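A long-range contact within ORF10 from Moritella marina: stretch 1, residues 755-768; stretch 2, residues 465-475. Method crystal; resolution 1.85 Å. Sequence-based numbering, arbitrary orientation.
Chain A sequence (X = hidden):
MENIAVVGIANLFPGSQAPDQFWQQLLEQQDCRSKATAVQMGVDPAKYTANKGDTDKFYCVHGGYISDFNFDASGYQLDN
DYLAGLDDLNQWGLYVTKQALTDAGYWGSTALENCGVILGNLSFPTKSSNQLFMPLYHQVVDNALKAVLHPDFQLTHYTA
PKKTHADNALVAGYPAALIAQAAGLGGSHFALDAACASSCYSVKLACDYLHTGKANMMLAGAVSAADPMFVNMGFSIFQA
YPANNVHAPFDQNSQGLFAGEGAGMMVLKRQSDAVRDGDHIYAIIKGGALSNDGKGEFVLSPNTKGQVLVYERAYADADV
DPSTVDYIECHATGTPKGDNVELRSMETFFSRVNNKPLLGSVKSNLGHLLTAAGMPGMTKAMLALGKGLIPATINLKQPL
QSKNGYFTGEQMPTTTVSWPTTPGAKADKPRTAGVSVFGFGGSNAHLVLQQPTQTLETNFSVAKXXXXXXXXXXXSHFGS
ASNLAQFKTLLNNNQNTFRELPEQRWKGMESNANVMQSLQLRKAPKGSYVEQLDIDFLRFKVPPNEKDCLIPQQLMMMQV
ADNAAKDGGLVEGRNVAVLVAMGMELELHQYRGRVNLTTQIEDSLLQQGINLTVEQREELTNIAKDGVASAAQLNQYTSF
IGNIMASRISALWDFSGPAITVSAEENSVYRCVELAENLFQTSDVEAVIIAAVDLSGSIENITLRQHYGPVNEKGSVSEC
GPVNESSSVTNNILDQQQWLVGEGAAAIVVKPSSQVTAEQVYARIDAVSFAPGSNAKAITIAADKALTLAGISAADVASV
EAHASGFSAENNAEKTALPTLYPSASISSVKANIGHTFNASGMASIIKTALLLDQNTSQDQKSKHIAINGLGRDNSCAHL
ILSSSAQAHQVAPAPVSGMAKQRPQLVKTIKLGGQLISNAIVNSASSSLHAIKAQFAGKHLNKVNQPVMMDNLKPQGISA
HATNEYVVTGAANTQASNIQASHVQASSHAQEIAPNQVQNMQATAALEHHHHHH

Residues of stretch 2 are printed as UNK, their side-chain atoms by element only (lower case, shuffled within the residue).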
# COMPACT_ATOMS: atom_id res chain seq x y z
N GLN A 755 -6.26 28.98 -8.38
CA GLN A 755 -7.68 28.66 -8.42
C GLN A 755 -8.35 28.70 -7.05
O GLN A 755 -9.40 28.07 -6.87
CB GLN A 755 -7.89 27.30 -9.09
CG GLN A 755 -7.35 27.25 -10.51
CD GLN A 755 -8.06 28.24 -11.44
OE1 GLN A 755 -9.17 28.70 -11.17
NE2 GLN A 755 -7.40 28.59 -12.54
N VAL A 756 -7.82 29.45 -6.09
CA VAL A 756 -8.48 29.58 -4.79
C VAL A 756 -8.67 31.06 -4.52
O VAL A 756 -7.93 31.90 -5.03
CB VAL A 756 -7.66 28.95 -3.66
CG1 VAL A 756 -7.41 27.46 -3.94
CG2 VAL A 756 -6.34 29.69 -3.50
N THR A 757 -9.63 31.37 -3.66
CA THR A 757 -9.79 32.74 -3.19
C THR A 757 -9.06 32.94 -1.86
O THR A 757 -8.78 31.99 -1.12
CB THR A 757 -11.27 33.11 -3.05
OG1 THR A 757 -11.90 32.22 -2.12
CG2 THR A 757 -11.98 32.99 -4.39
N ALA A 758 -8.74 34.21 -1.57
CA ALA A 758 -7.86 34.51 -0.44
C ALA A 758 -8.43 34.00 0.87
O ALA A 758 -7.68 33.48 1.71
CB ALA A 758 -7.59 36.02 -0.37
N GLU A 759 -9.74 34.08 1.06
CA GLU A 759 -10.28 33.71 2.37
C GLU A 759 -10.33 32.20 2.59
O GLU A 759 -10.72 31.77 3.67
CB GLU A 759 -11.67 34.30 2.59
CG GLU A 759 -12.77 33.70 1.71
CD GLU A 759 -12.66 34.13 0.24
OE1 GLU A 759 -11.96 35.13 -0.07
OE2 GLU A 759 -13.27 33.45 -0.61
N GLN A 760 -9.93 31.39 1.60
CA GLN A 760 -9.84 29.94 1.77
C GLN A 760 -8.51 29.47 2.33
O GLN A 760 -8.44 28.33 2.79
CB GLN A 760 -10.01 29.25 0.42
CG GLN A 760 -11.32 29.49 -0.28
CD GLN A 760 -11.46 28.57 -1.45
OE1 GLN A 760 -10.96 28.87 -2.55
NE2 GLN A 760 -12.08 27.42 -1.23
N VAL A 761 -7.45 30.26 2.22
CA VAL A 761 -6.10 29.73 2.25
C VAL A 761 -5.54 29.78 3.66
O VAL A 761 -5.47 30.85 4.28
CB VAL A 761 -5.19 30.51 1.28
CG1 VAL A 761 -3.78 29.97 1.35
CG2 VAL A 761 -5.75 30.39 -0.13
N TYR A 762 -5.15 28.61 4.19
CA TYR A 762 -4.36 28.59 5.41
C TYR A 762 -2.95 29.08 5.14
O TYR A 762 -2.47 30.04 5.75
CB TYR A 762 -4.32 27.19 6.01
CG TYR A 762 -5.59 26.71 6.69
CD1 TYR A 762 -5.84 27.01 8.02
CD2 TYR A 762 -6.52 25.94 6.00
CE1 TYR A 762 -6.98 26.56 8.67
CE2 TYR A 762 -7.67 25.47 6.63
CZ TYR A 762 -7.89 25.78 7.97
OH TYR A 762 -9.03 25.34 8.58
N ALA A 763 -2.26 28.41 4.20
CA ALA A 763 -0.88 28.67 3.84
C ALA A 763 -0.67 28.04 2.47
O ALA A 763 -1.51 27.26 2.01
CB ALA A 763 0.10 28.06 4.87
N ARG A 764 0.41 28.42 1.80
CA ARG A 764 0.77 27.83 0.52
C ARG A 764 1.96 26.91 0.70
O ARG A 764 2.88 27.22 1.45
CB ARG A 764 1.11 28.91 -0.50
CG ARG A 764 -0.12 29.42 -1.19
CD ARG A 764 0.18 30.54 -2.18
NE ARG A 764 -1.12 31.07 -2.54
CZ ARG A 764 -1.72 32.06 -1.88
NH1 ARG A 764 -2.93 32.45 -2.26
NH2 ARG A 764 -1.08 32.67 -0.89
N ILE A 765 1.95 25.78 -0.02
CA ILE A 765 3.16 24.97 -0.18
C ILE A 765 3.89 25.50 -1.41
O ILE A 765 3.48 25.26 -2.55
CB ILE A 765 2.85 23.48 -0.29
CG1 ILE A 765 1.98 23.02 0.88
CG2 ILE A 765 4.17 22.71 -0.30
CD1 ILE A 765 1.55 21.52 0.82
N ASP A 766 4.99 26.22 -1.19
CA ASP A 766 5.70 26.83 -2.30
C ASP A 766 6.64 25.85 -2.99
O ASP A 766 6.95 26.02 -4.17
CB ASP A 766 6.49 28.05 -1.83
CG ASP A 766 5.60 29.27 -1.63
OD1 ASP A 766 4.53 29.35 -2.27
OD2 ASP A 766 5.98 30.14 -0.82
N ALA A 767 7.12 24.82 -2.28
CA ALA A 767 8.04 23.89 -2.89
C ALA A 767 8.12 22.63 -2.06
O ALA A 767 8.03 22.69 -0.83
CB ALA A 767 9.45 24.50 -3.01
N VAL A 768 8.28 21.50 -2.73
CA VAL A 768 8.72 20.26 -2.08
C VAL A 768 9.81 19.68 -2.97
O VAL A 768 9.65 19.58 -4.19
CB VAL A 768 7.56 19.26 -1.86
CG1 VAL A 768 6.93 18.83 -3.19
CG2 VAL A 768 8.06 18.04 -1.05
N UNK A 465 2.45 24.23 -16.47
CA UNK A 465 3.53 24.62 -15.55
C UNK A 465 3.09 24.39 -14.12
O UNK A 465 1.91 24.49 -13.79
c UNK A 465 3.05 26.37 -17.16
c UNK A 465 1.93 25.37 -17.25
c UNK A 465 3.73 26.11 -15.85
N UNK A 466 4.06 24.07 -13.26
CA UNK A 466 3.76 23.85 -11.85
C UNK A 466 3.44 25.19 -11.17
O UNK A 466 3.85 26.26 -11.62
n UNK A 466 5.98 24.80 -6.58
c UNK A 466 6.47 24.93 -7.81
c UNK A 466 4.96 23.20 -11.15
c UNK A 466 6.13 24.20 -11.02
c UNK A 466 7.10 23.83 -9.95
n UNK A 466 6.87 26.12 -8.23
n UNK A 466 6.55 23.85 -8.59
N UNK A 467 2.67 25.12 -10.09
CA UNK A 467 2.35 26.28 -9.26
C UNK A 467 2.39 25.87 -7.81
O UNK A 467 2.19 24.69 -7.49
o UNK A 467 -1.82 26.65 -11.87
o UNK A 467 -1.47 27.93 -10.11
c UNK A 467 -1.08 27.13 -10.98
c UNK A 467 0.96 26.88 -9.55
c UNK A 467 0.38 26.68 -10.92
N UNK A 468 2.62 26.81 -6.89
CA UNK A 468 2.43 26.50 -5.47
C UNK A 468 1.04 25.93 -5.21
O UNK A 468 0.08 26.20 -5.94
c UNK A 468 2.61 27.86 -4.77
c UNK A 468 3.49 28.63 -5.69
c UNK A 468 3.11 28.19 -7.09
N UNK A 469 0.96 25.11 -4.18
CA UNK A 469 -0.31 24.52 -3.76
C UNK A 469 -0.87 25.34 -2.62
O UNK A 469 -0.15 25.65 -1.68
c UNK A 469 -0.92 21.75 -5.23
c UNK A 469 0.79 20.80 -3.68
c UNK A 469 -0.10 23.08 -3.31
c UNK A 469 0.29 22.06 -4.37
N UNK A 470 -2.16 25.65 -2.68
CA UNK A 470 -2.81 26.32 -1.56
C UNK A 470 -3.50 25.29 -0.68
O UNK A 470 -4.27 24.47 -1.18
c UNK A 470 -3.83 27.34 -2.08
N UNK A 471 -3.25 25.34 0.62
CA UNK A 471 -3.98 24.49 1.58
C UNK A 471 -5.25 25.23 1.98
O UNK A 471 -5.18 26.31 2.57
c UNK A 471 -0.73 23.45 3.59
c UNK A 471 -1.80 23.53 2.45
c UNK A 471 -3.12 24.19 2.82
c UNK A 471 -3.93 23.35 3.83
N UNK A 472 -6.41 24.65 1.64
CA UNK A 472 -7.70 25.32 1.85
C UNK A 472 -8.62 24.56 2.79
O UNK A 472 -9.71 25.05 3.12
c UNK A 472 -9.55 24.40 -1.46
c UNK A 472 -8.42 25.57 0.51
c UNK A 472 -8.73 24.24 -0.20
c UNK A 472 -7.54 26.39 -0.39
N UNK A 473 -8.23 23.38 3.27
CA UNK A 473 -9.09 22.67 4.18
C UNK A 473 -8.19 21.74 4.97
O UNK A 473 -7.24 21.22 4.38
N UNK A 474 -8.43 21.58 6.28
CA UNK A 474 -7.60 20.73 7.13
C UNK A 474 -8.45 20.14 8.25
O UNK A 474 -9.41 20.76 8.73
c UNK A 474 -6.42 21.49 7.77
s UNK A 474 -3.92 22.74 7.51
c UNK A 474 -4.38 23.85 8.82
c UNK A 474 -5.51 22.27 6.82
N UNK A 475 -8.06 18.94 8.70
CA UNK A 475 -8.53 18.41 9.98
C UNK A 475 -7.47 17.47 10.54
O UNK A 475 -6.64 16.94 9.81
o UNK A 475 -10.35 18.14 12.21
c UNK A 475 -10.50 17.35 11.24
c UNK A 475 -9.88 17.69 9.86
o UNK A 475 -11.13 16.28 11.36
O HOH W 1 6.45 21.85 -5.18
O HOH W 2 7.27 28.09 -6.21
O HOH W 3 -4.93 27.33 -13.26
O HOH W 4 -12.19 26.84 2.04

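Position 465 has three side-chain carbons that close a ring onto the backbone nitrogen, so it is Pro 465. It makes no contact with stretch 1 and leads into the strand as exposed loop.

Position 466 carries three carbons, a nitrogen, then a carbon bearing two more nitrogens: a guanidinium, hence Arg 466. The long chain lets its NH2 reach Asp 766 O at 2.9 Å, a weak hydrogen bond because the angle at the hydrogen is only 129°. Two waters extend the link: one accepts from Arg 466 NH2 and Val 768 N, the other accepts from Arg 466 NH1 and donates to Asp 766 O. A group with several donors suits a loop position beside backbone atoms of the partner strand that lie beyond the ladder.

At 467 three carbons end in two oxygens, the carboxylate of Glu 467. Its CB points away from stretch 1, though the end of the chain comes nearer; a water accepts from Gln 755 NE2 and donates a weak hydrogen bond to Glu 467 OE1.

Position 468 again shows three carbons ringed onto the nitrogen, Pro 468. Its CB lies 3.5 Å from Asp 766 OD1, and its CA is 3.3 Å from Ile 765 O. Having no N-H, it can donate no backbone hydrogen bond, and pairing begins with the next residue.

Position 469 has four carbons forked at the second, which identifies Leu 469. Its backbone makes a reciprocal pair with Ile 765: Leu 469 N donates to Ile 765 O at 3.0 Å, and Ile 765 N to Leu 469 O at 2.7 Å. The two CB atoms are 4.2 Å apart on the same buried face, where a branched aliphatic chain packs well.

A single carbon at 470 means Ala 470. Its CB meets Val 756 CG2 at 3.7 Å and Val 761 CG2 at 4.1 Å, on the face it shares with Arg 764; one methyl is enough to touch both valines.

Position 471 has four carbons forked at the first, one arm two carbons long: Ile 471. The long arm brings CD1 to 3.9 Å from Ile 765 CG1, a buried aliphatic contact on the face of Leu 469. Its N donates to Ala 763 O at 2.9 Å, and its O accepts from Tyr 762 N at 2.8 Å.

The same pattern at 472 gives Ile 472, apolar as suits a buried place against Val 756 and Val 761. Its CG2 packs 3.7 Å from Val 756 CG1, and its CA approaches Gln 760 O at 3.2 Å, a CA-H...O contact.

With no side-chain atoms, 473 is Gly 473, whose bare CA sits 4.0 Å from Tyr 762 CE2, at the ring edge; a CB would point away.

Two carbons, a sulfur and a last carbon, unbranched, make 474 Met 474. This flexible chain lays CE over the Tyr 762 ring face, 3.6 Å from CD1, in a CH-pi contact, with the sulfur also above the ring.

Position 475, two carbons with two oxygens on the second, is Asp 475; its CB points away, and both carboxylate oxygens are hydrogen-bonded outside the two stretches, which suits an acid to a buried place.

The contact is thus an antiparallel strand pairing. Backbone hydrogen bonds hold the strands together, aliphatic chains pack alongside, the methyl and sulfur of Met 474 lie over one face of the Tyr 762 ring, and Arg 466 adds one weak direct hydrogen bond and water-mediated links beyond the last backbone pair.

Stretch 2 465-475: PREPLAIIGMD
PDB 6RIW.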